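Local coordinates for protein ECL CdiI (Enterobacter cloacae subsp. cloacae, PDB 4NTQ) that is an immunity protein of a contact-dependent growth inhibition system, paired with a CdiA toxin that acts as a ribosomal RNase, at residues Lys45-Lys59 with Leu133-Asn145. Numbering follows the deposited sequence. Where two conformers were deposited one is given.
Sequences KNSWLKSLGEGLSNK and LNSVLDFYHSLNN
Leu-143 enters a hole formed by Lys-45, Trp-48, Leu-49 and Leu-52, and its two methyls divide the work: CD1 lies 3.8 Å from Trp-48 CB, while CD2 reaches Lys-45 CG at 3.9 Å and sits at the edge of the indole. Leu-49 answers from the opposing helix. With CG anti to the backbone N (chi1 -177°), its branch turns toward the other helix; CD1 lies 3.7 Å from Tyr-140 CE1 and CD2 beside Asn-144. Leu-56 is a second knob, set among Leu-133, Val-136, Leu-137 and Tyr-140. Its CD1 lies over one face of the Tyr-140 ring, 4.1 Å from the centroid and 28° off the normal, a CH-pi contact, and its CD2 meets Leu-133 CD1 at 3.6 Å. Tyr-140 in turn inserts among Leu-49, Leu-52, Gly-53 and Leu-56, so the knobs-into-holes packing is reciprocal. The axes of 45-58 and 133-144 approach to 9.3 Å, at 132°. Deeper in, Leu-52 and Val-136, one from each helix, both touch Leu-82 of strand 76-85, so the pair packs on the antiparallel sheet; Trp-48 NE1 also ties its own helix there through a hydrogen bond to Ala-65 O. Between the segments the contact is apolar and CH-pi, so interlocking side chains, rather than polar pairing, probably set the helices' alignment.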
ATOM      1  N   LYS B  45      -9.946  10.284  -0.900  1.00 31.93           N
ATOM      2  CA  LYS B  45     -10.818  10.140  -2.067  1.00 34.09           C
ATOM      3  C   LYS B  45     -10.528  11.220  -3.104  1.00 31.23           C
ATOM      4  O   LYS B  45     -10.544  10.963  -4.306  1.00 27.92           O
ATOM      5  CB  LYS B  45     -12.297  10.173  -1.653  1.00 30.53           C
ATOM      6  CG  LYS B  45     -12.801   8.868  -1.043  1.00 29.82           C
ATOM      7  CD  LYS B  45     -14.268   8.962  -0.613  1.00 29.27           C
ATOM      8  CE  LYS B  45     -14.862   7.566  -0.496  1.00 36.50           C
ATOM      9  NZ  LYS B  45     -16.277   7.577  -0.049  1.00 37.86           N
ATOM     10  N   ASN B  46     -10.259  12.430  -2.640  1.00 27.72           N
ATOM     11  CA  ASN B  46      -9.899  13.497  -3.563  1.00 42.22           C
ATOM     12  C   ASN B  46      -8.605  13.163  -4.320  1.00 40.08           C
ATOM     13  O   ASN B  46      -8.513  13.339  -5.531  1.00 41.29           O
ATOM     14  CB  ASN B  46      -9.773  14.822  -2.819  1.00 48.21           C
ATOM     15  CG  ASN B  46      -9.039  15.852  -3.620  1.00 65.93           C
ATOM     16  OD1 ASN B  46      -9.616  16.489  -4.497  1.00 73.06           O
ATOM     17  ND2 ASN B  46      -7.747  16.016  -3.339  1.00 71.92           N
ATOM     18  N   SER B  47      -7.624  12.648  -3.594  1.00 39.96           N
ATOM     19  CA  SER B  47      -6.354  12.255  -4.175  1.00 30.10           C
ATOM     20  C   SER B  47      -6.523  11.148  -5.214  1.00 34.71           C
ATOM     21  O   SER B  47      -5.883  11.179  -6.260  1.00 45.65           O
ATOM     22  CB  SER B  47      -5.400  11.801  -3.076  1.00 43.56           C
ATOM     23  OG  SER B  47      -4.330  11.048  -3.605  1.00 44.32           O
ATOM     24  N   TRP B  48      -7.390  10.180  -4.927  1.00 32.41           N
ATOM     25  CA  TRP B  48      -7.656   9.087  -5.857  1.00 28.67           C
ATOM     26  C   TRP B  48      -8.343   9.609  -7.117  1.00 29.66           C
ATOM     27  O   TRP B  48      -8.032   9.175  -8.225  1.00 25.31           O
ATOM     28  CB  TRP B  48      -8.545   8.022  -5.201  1.00 22.63           C
ATOM     29  CG  TRP B  48      -7.980   7.413  -3.946  1.00 20.78           C
ATOM     30  CD1 TRP B  48      -6.668   7.356  -3.579  1.00 25.09           C
ATOM     31  CD2 TRP B  48      -8.720   6.784  -2.888  1.00 28.28           C
ATOM     32  NE1 TRP B  48      -6.536   6.731  -2.355  1.00 29.85           N
ATOM     33  CE2 TRP B  48      -7.784   6.373  -1.910  1.00 28.93           C
ATOM     34  CE3 TRP B  48     -10.085   6.533  -2.670  1.00 29.95           C
ATOM     35  CZ2 TRP B  48      -8.164   5.714  -0.736  1.00 28.11           C
ATOM     36  CZ3 TRP B  48     -10.467   5.884  -1.495  1.00 26.54           C
ATOM     37  CH2 TRP B  48      -9.505   5.486  -0.541  1.00 27.48           C
ATOM     38  N   LEU B  49      -9.284  10.534  -6.939  1.00 30.59           N
ATOM     39  CA  LEU B  49      -9.968  11.162  -8.072  1.00 29.55           C
ATOM     40  C   LEU B  49      -8.970  11.843  -9.017  1.00 27.13           C
ATOM     41  O   LEU B  49      -9.026  11.645 -10.223  1.00 34.30           O
ATOM     42  CB  LEU B  49     -11.010  12.179  -7.597  1.00 27.41           C
ATOM     43  CG  LEU B  49     -11.845  12.849  -8.693  1.00 31.45           C
ATOM     44  CD1 LEU B  49     -12.495  11.814  -9.574  1.00 27.98           C
ATOM     45  CD2 LEU B  49     -12.913  13.757  -8.100  1.00 34.85           C
ATOM     46  N   LYS B  50      -8.061  12.633  -8.459  1.00 29.54           N
ATOM     47  CA  LYS B  50      -7.055  13.335  -9.260  1.00 39.17           C
ATOM     48  C   LYS B  50      -6.138  12.350  -9.953  1.00 35.32           C
ATOM     49  O   LYS B  50      -5.880  12.470 -11.148  1.00 38.40           O
ATOM     50  CB  LYS B  50      -6.218  14.281  -8.394  1.00 42.93           C
ATOM     51  CG  LYS B  50      -6.946  15.545  -7.950  1.00 56.80           C
ATOM     52  CD  LYS B  50      -6.008  16.465  -7.166  1.00 70.55           C
ATOM     53  CE  LYS B  50      -6.697  17.757  -6.757  1.00 74.59           C
ATOM     54  NZ  LYS B  50      -5.948  18.480  -5.682  1.00 80.60           N
ATOM     55  N   SER B  51      -5.670  11.361  -9.193  1.00 32.42           N
ATOM     56  CA  SER B  51      -4.727  10.367  -9.702  1.00 30.42           C
ATOM     57  C   SER B  51      -5.341   9.522 -10.820  1.00 28.29           C
ATOM     58  O   SER B  51      -4.674   9.182 -11.787  1.00 31.49           O
ATOM     59  CB  SER B  51      -4.241   9.482  -8.556  1.00 31.79           C
ATOM     60  OG  SER B  51      -3.340   8.499  -9.018  1.00 41.03           O
ATOM     61  N   LEU B  52      -6.619   9.186 -10.664  1.00 27.14           N
ATOM     62  CA  LEU B  52      -7.354   8.432 -11.656  1.00 26.46           C
ATOM     63  C   LEU B  52      -7.558   9.272 -12.932  1.00 34.23           C
ATOM     64  O   LEU B  52      -7.315   8.801 -14.047  1.00 34.96           O
ATOM     65  CB  LEU B  52      -8.685   7.960 -11.068  1.00 30.85           C
ATOM     66  CG  LEU B  52      -8.518   6.812 -10.053  1.00 31.30           C
ATOM     67  CD1 LEU B  52      -9.787   6.597  -9.243  1.00 32.55           C
ATOM     68  CD2 LEU B  52      -8.100   5.511 -10.744  1.00 26.43           C
ATOM     69  N   GLY B  53      -7.980  10.519 -12.758  1.00 26.79           N
ATOM     70  CA  GLY B  53      -8.034  11.462 -13.863  1.00 28.55           C
ATOM     71  C   GLY B  53      -6.751  11.518 -14.691  1.00 31.86           C
ATOM     72  O   GLY B  53      -6.800  11.340 -15.902  1.00 35.15           O
ATOM     73  N   GLU B  54      -5.605  11.735 -14.048  1.00 36.64           N
ATOM     74  CA  GLU B  54      -4.325  11.791 -14.766  1.00 41.29           C
ATOM     75  C   GLU B  54      -4.062  10.496 -15.518  1.00 38.37           C
ATOM     76  O   GLU B  54      -3.840  10.514 -16.726  1.00 44.50           O
ATOM     77  CB  GLU B  54      -3.146  12.052 -13.823  1.00 38.19           C
ATOM     78  CG  GLU B  54      -3.266  13.270 -12.927  1.00 63.22           C
ATOM     79  CD  GLU B  54      -2.120  13.359 -11.930  1.00 65.63           C
ATOM     80  OE1 GLU B  54      -1.202  12.514 -12.014  1.00 61.94           O
ATOM     81  OE2 GLU B  54      -2.136  14.259 -11.062  1.00 71.22           O
ATOM     82  N   GLY B  55      -4.089   9.375 -14.800  1.00 34.42           N
ATOM     83  CA  GLY B  55      -3.787   8.085 -15.396  1.00 28.74           C
ATOM     84  C   GLY B  55      -4.752   7.699 -16.505  1.00 31.69           C
ATOM     85  O   GLY B  55      -4.336   7.304 -17.591  1.00 30.92           O
ATOM     86  N   LEU B  56      -6.049   7.812 -16.238  1.00 26.05           N
ATOM     87  CA  LEU B  56      -7.037   7.501 -17.266  1.00 30.10           C
ATOM     88  C   LEU B  56      -6.839   8.368 -18.512  1.00 33.60           C
ATOM     89  O   LEU B  56      -6.963   7.887 -19.639  1.00 37.96           O
ATOM     90  CB  LEU B  56      -8.479   7.643 -16.728  1.00 26.97           C
ATOM     91  CG  LEU B  56      -8.947   6.492 -15.827  1.00 29.39           C
ATOM     92  CD1 LEU B  56     -10.245   6.814 -15.140  1.00 29.29           C
ATOM     93  CD2 LEU B  56      -9.090   5.234 -16.658  1.00 24.33           C
ATOM     94  N   SER B  57      -6.532   9.641 -18.308  1.00 33.06           N
ATOM     95  CA  SER B  57      -6.494  10.570 -19.430  1.00 40.89           C
ATOM     96  C   SER B  57      -5.444  10.171 -20.475  1.00 46.05           C
ATOM     97  O   SER B  57      -5.734  10.185 -21.666  1.00 57.59           O
ATOM     98  CB  SER B  57      -6.295  12.010 -18.955  1.00 46.38           C
ATOM     99  OG  SER B  57      -4.976  12.214 -18.492  1.00 52.38           O
ATOM    100  N   ASN B  58      -4.256   9.762 -20.034  1.00 43.45           N
ATOM    101  CA  ASN B  58      -3.197   9.365 -20.970  1.00 52.92           C
ATOM    102  C   ASN B  58      -2.828   7.881 -20.916  1.00 51.39           C
ATOM    103  O   ASN B  58      -1.826   7.468 -21.494  1.00 48.06           O
ATOM    104  CB  ASN B  58      -1.939  10.223 -20.773  1.00 51.92           C
ATOM    105  CG  ASN B  58      -1.438  10.203 -19.341  1.00 56.14           C
ATOM    106  OD1 ASN B  58      -1.608   9.218 -18.616  1.00 54.20           O
ATOM    107  ND2 ASN B  58      -0.840  11.302 -18.916  1.00 65.12           N
ATOM    108  N   LYS B  59      -3.635   7.103 -20.199  0.53 50.23           N
ATOM    109  CA  LYS B  59      -3.468   5.651 -20.126  0.53 47.49           C
ATOM    110  C   LYS B  59      -2.060   5.215 -19.698  0.53 42.47           C
ATOM    111  O   LYS B  59      -1.486   4.281 -20.255  0.53 41.44           O
ATOM    112  CB  LYS B  59      -3.869   5.010 -21.457  0.53 53.63           C
ATOM    113  CG  LYS B  59      -5.332   5.246 -21.835  0.53 55.14           C
ATOM    114  CD  LYS B  59      -6.278   4.560 -20.850  0.53 50.34           C
ATOM    115  CE  LYS B  59      -7.740   4.750 -21.229  0.53 43.55           C
ATOM    116  NZ  LYS B  59      -8.305   6.025 -20.719  0.53 35.38           N
ATOM    117  N   LEU B 133     -10.989  -2.003 -17.664  1.00 41.40           N
ATOM    118  CA  LEU B 133     -11.007  -0.540 -17.667  1.00 36.36           C
ATOM    119  C   LEU B 133     -12.331   0.019 -17.180  1.00 36.02           C
ATOM    120  O   LEU B 133     -12.347   0.955 -16.379  1.00 39.92           O
ATOM    121  CB  LEU B 133     -10.721  -0.000 -19.066  1.00 43.52           C
ATOM    122  CG  LEU B 133     -10.631   1.515 -19.178  1.00 43.75           C
ATOM    123  CD1 LEU B 133      -9.627   2.028 -18.152  1.00 32.83           C
ATOM    124  CD2 LEU B 133     -10.214   1.904 -20.592  1.00 38.84           C
ATOM    125  N   ASN B 134     -13.442  -0.549 -17.658  1.00 34.73           N
ATOM    126  CA  ASN B 134     -14.765  -0.063 -17.265  1.00 35.73           C
ATOM    127  C   ASN B 134     -14.962  -0.023 -15.757  1.00 35.12           C
ATOM    128  O   ASN B 134     -15.625   0.874 -15.230  1.00 31.02           O
ATOM    129  CB  ASN B 134     -15.882  -0.906 -17.892  1.00 46.44           C
ATOM    130  CG  ASN B 134     -16.191  -0.505 -19.326  1.00 54.23           C
ATOM    131  OD1 ASN B 134     -16.009   0.646 -19.722  1.00 60.76           O
ATOM    132  ND2 ASN B 134     -16.676  -1.459 -20.107  1.00 51.08           N
ATOM    133  N   SER B 135     -14.392  -0.993 -15.052  1.00 32.56           N
ATOM    134  CA  SER B 135     -14.652  -1.061 -13.623  1.00 39.18           C
ATOM    135  C   SER B 135     -13.866   0.053 -12.924  1.00 34.90           C
ATOM    136  O   SER B 135     -14.283   0.564 -11.885  1.00 34.12           O
ATOM    137  CB  SER B 135     -14.331  -2.446 -13.056  1.00 27.26           C
ATOM    138  OG  SER B 135     -12.940  -2.668 -13.088  1.00 36.31           O
ATOM    139  N   VAL B 136     -12.748   0.456 -13.519  1.00 24.79           N
ATOM    140  CA  VAL B 136     -11.974   1.571 -12.978  1.00 23.52           C
ATOM    141  C   VAL B 136     -12.658   2.896 -13.290  1.00 33.93           C
ATOM    142  O   VAL B 136     -12.702   3.802 -12.456  1.00 29.75           O
ATOM    143  CB  VAL B 136     -10.536   1.580 -13.516  1.00 33.45           C
ATOM    144  CG1 VAL B 136      -9.801   2.831 -13.043  1.00 32.85           C
ATOM    145  CG2 VAL B 136      -9.801   0.317 -13.062  1.00 23.71           C
ATOM    146  N   LEU B 137     -13.198   3.002 -14.497  1.00 34.51           N
ATOM    147  CA  LEU B 137     -13.999   4.159 -14.857  1.00 31.97           C
ATOM    148  C   LEU B 137     -15.143   4.353 -13.866  1.00 30.60           C
ATOM    149  O   LEU B 137     -15.362   5.461 -13.383  1.00 37.15           O
ATOM    150  CB  LEU B 137     -14.558   3.989 -16.257  1.00 29.47           C
ATOM    151  CG  LEU B 137     -13.550   4.113 -17.384  1.00 34.40           C
ATOM    152  CD1 LEU B 137     -14.226   3.865 -18.743  1.00 34.54           C
ATOM    153  CD2 LEU B 137     -12.903   5.489 -17.320  1.00 33.01           C
ATOM    154  N   ASP B 138     -15.872   3.280 -13.565  1.00 30.67           N
ATOM    155  CA  ASP B 138     -17.016   3.387 -12.657  1.00 28.80           C
ATOM    156  C   ASP B 138     -16.551   3.941 -11.298  1.00 34.54           C
ATOM    157  O   ASP B 138     -17.140   4.883 -10.764  1.00 27.46           O
ATOM    158  CB  ASP B 138     -17.723   2.034 -12.487  1.00 37.64           C
ATOM    159  CG  ASP B 138     -18.330   1.506 -13.793  1.00 43.42           C
ATOM    160  OD1 ASP B 138     -18.738   2.326 -14.651  1.00 43.79           O
ATOM    161  OD2 ASP B 138     -18.387   0.263 -13.957  1.00 44.25           O
ATOM    162  N   PHE B 139     -15.458   3.391 -10.772  1.00 25.55           N
ATOM    163  CA  PHE B 139     -14.894   3.895  -9.525  1.00 29.29           C
ATOM    164  C   PHE B 139     -14.449   5.358  -9.634  1.00 35.41           C
ATOM    165  O   PHE B 139     -14.627   6.141  -8.708  1.00 34.11           O
ATOM    166  CB  PHE B 139     -13.713   3.032  -9.081  1.00 23.19           C
ATOM    167  CG  PHE B 139     -13.140   3.434  -7.751  1.00 19.72           C
ATOM    168  CD1 PHE B 139     -13.927   3.423  -6.615  1.00 19.80           C
ATOM    169  CD2 PHE B 139     -11.807   3.792  -7.639  1.00 27.80           C
ATOM    170  CE1 PHE B 139     -13.402   3.775  -5.390  1.00 24.33           C
ATOM    171  CE2 PHE B 139     -11.269   4.153  -6.429  1.00 24.94           C
ATOM    172  CZ  PHE B 139     -12.070   4.145  -5.292  1.00 30.98           C
ATOM    173  N   TYR B 140     -13.851   5.712 -10.764  1.00 32.27           N
ATOM    174  CA  TYR B 140     -13.466   7.092 -11.023  1.00 33.05           C
ATOM    175  C   TYR B 140     -14.696   8.006 -11.015  1.00 33.74           C
ATOM    176  O   TYR B 140     -14.716   9.034 -10.353  1.00 34.18           O
ATOM    177  CB  TYR B 140     -12.747   7.159 -12.364  1.00 30.68           C
ATOM    178  CG  TYR B 140     -12.645   8.535 -12.984  1.00 33.28           C
ATOM    179  CD1 TYR B 140     -11.830   9.509 -12.435  1.00 33.37           C
ATOM    180  CD2 TYR B 140     -13.341   8.843 -14.134  1.00 28.74           C
ATOM    181  CE1 TYR B 140     -11.726  10.751 -13.005  1.00 38.72           C
ATOM    182  CE2 TYR B 140     -13.230  10.085 -14.725  1.00 32.50           C
ATOM    183  CZ  TYR B 140     -12.427  11.038 -14.156  1.00 43.66           C
ATOM    184  OH  TYR B 140     -12.319  12.287 -14.742  1.00 55.68           O
ATOM    185  N   HIS B 141     -15.730   7.613 -11.743  1.00 25.15           N
ATOM    186  CA  HIS B 141     -16.978   8.373 -11.765  1.00 30.80           C
ATOM    187  C   HIS B 141     -17.641   8.505 -10.386  1.00 32.58           C
ATOM    188  O   HIS B 141     -18.210   9.552 -10.068  1.00 34.49           O
ATOM    189  CB  HIS B 141     -17.948   7.750 -12.773  1.00 27.57           C
ATOM    190  CG  HIS B 141     -17.519   7.937 -14.193  1.00 33.67           C
ATOM    191  ND1 HIS B 141     -17.831   7.041 -15.191  1.00 35.27           N
ATOM    192  CD2 HIS B 141     -16.795   8.918 -14.783  1.00 34.64           C
ATOM    193  CE1 HIS B 141     -17.317   7.461 -16.337  1.00 36.64           C
ATOM    194  NE2 HIS B 141     -16.686   8.599 -16.113  1.00 35.06           N
ATOM    195  N   SER B 142     -17.569   7.459  -9.565  1.00 26.79           N
ATOM    196  CA  SER B 142     -18.275   7.496  -8.284  1.00 32.27           C
ATOM    197  C   SER B 142     -17.593   8.462  -7.322  1.00 38.01           C
ATOM    198  O   SER B 142     -18.239   9.078  -6.468  1.00 43.74           O
ATOM    199  CB  SER B 142     -18.353   6.116  -7.651  1.00 29.54           C
ATOM    200  OG  SER B 142     -17.056   5.663  -7.327  1.00 36.01           O
ATOM    201  N   LEU B 143     -16.282   8.590  -7.450  1.00 33.27           N
ATOM    202  CA  LEU B 143     -15.558   9.517  -6.612  1.00 38.93           C
ATOM    203  C   LEU B 143     -15.902  10.910  -7.094  1.00 42.46           C
ATOM    204  O   LEU B 143     -15.941  11.856  -6.316  1.00 43.74           O
ATOM    205  CB  LEU B 143     -14.061   9.269  -6.725  1.00 42.80           C
ATOM    206  CG  LEU B 143     -13.609   7.927  -6.157  1.00 41.63           C
ATOM    207  CD1 LEU B 143     -12.150   7.690  -6.496  1.00 31.28           C
ATOM    208  CD2 LEU B 143     -13.846   7.873  -4.652  1.00 30.35           C
ATOM    209  N   ASN B 144     -16.163  11.013  -8.391  1.00 46.45           N
ATOM    210  CA  ASN B 144     -16.406  12.293  -9.048  1.00 60.12           C
ATOM    211  C   ASN B 144     -17.784  12.853  -8.674  1.00 68.47           C
ATOM    212  O   ASN B 144     -18.084  14.029  -8.903  1.00 48.42           O
ATOM    213  CB  ASN B 144     -16.266  12.099 -10.564  1.00 60.39           C
ATOM    214  CG  ASN B 144     -16.149  13.404 -11.329  1.00 62.80           C
ATOM    215  OD1 ASN B 144     -15.576  14.380 -10.848  1.00 70.82           O
ATOM    216  ND2 ASN B 144     -16.689  13.417 -12.538  1.00 55.84           N
ATOM    217  N   ASN B 145     -18.612  11.981  -8.095  1.00 65.56           N
ATOM    218  CA  ASN B 145     -19.943  12.329  -7.594  1.00 70.79           C
ATOM    219  C   ASN B 145     -20.040  12.079  -6.098  1.00 76.76           C
ATOM    220  O   ASN B 145     -20.975  11.430  -5.627  1.00 80.01           O
ATOM    221  CB  ASN B 145     -21.014  11.501  -8.301  1.00 61.67           C
ATOM    222  CG  ASN B 145     -21.323  12.014  -9.688  1.00 63.21           C
ATOM    223  OD1 ASN B 145     -22.298  12.745  -9.880  1.00 65.71           O
ATOM    224  ND2 ASN B 145     -20.499  11.631 -10.670  1.00 51.73           N
TER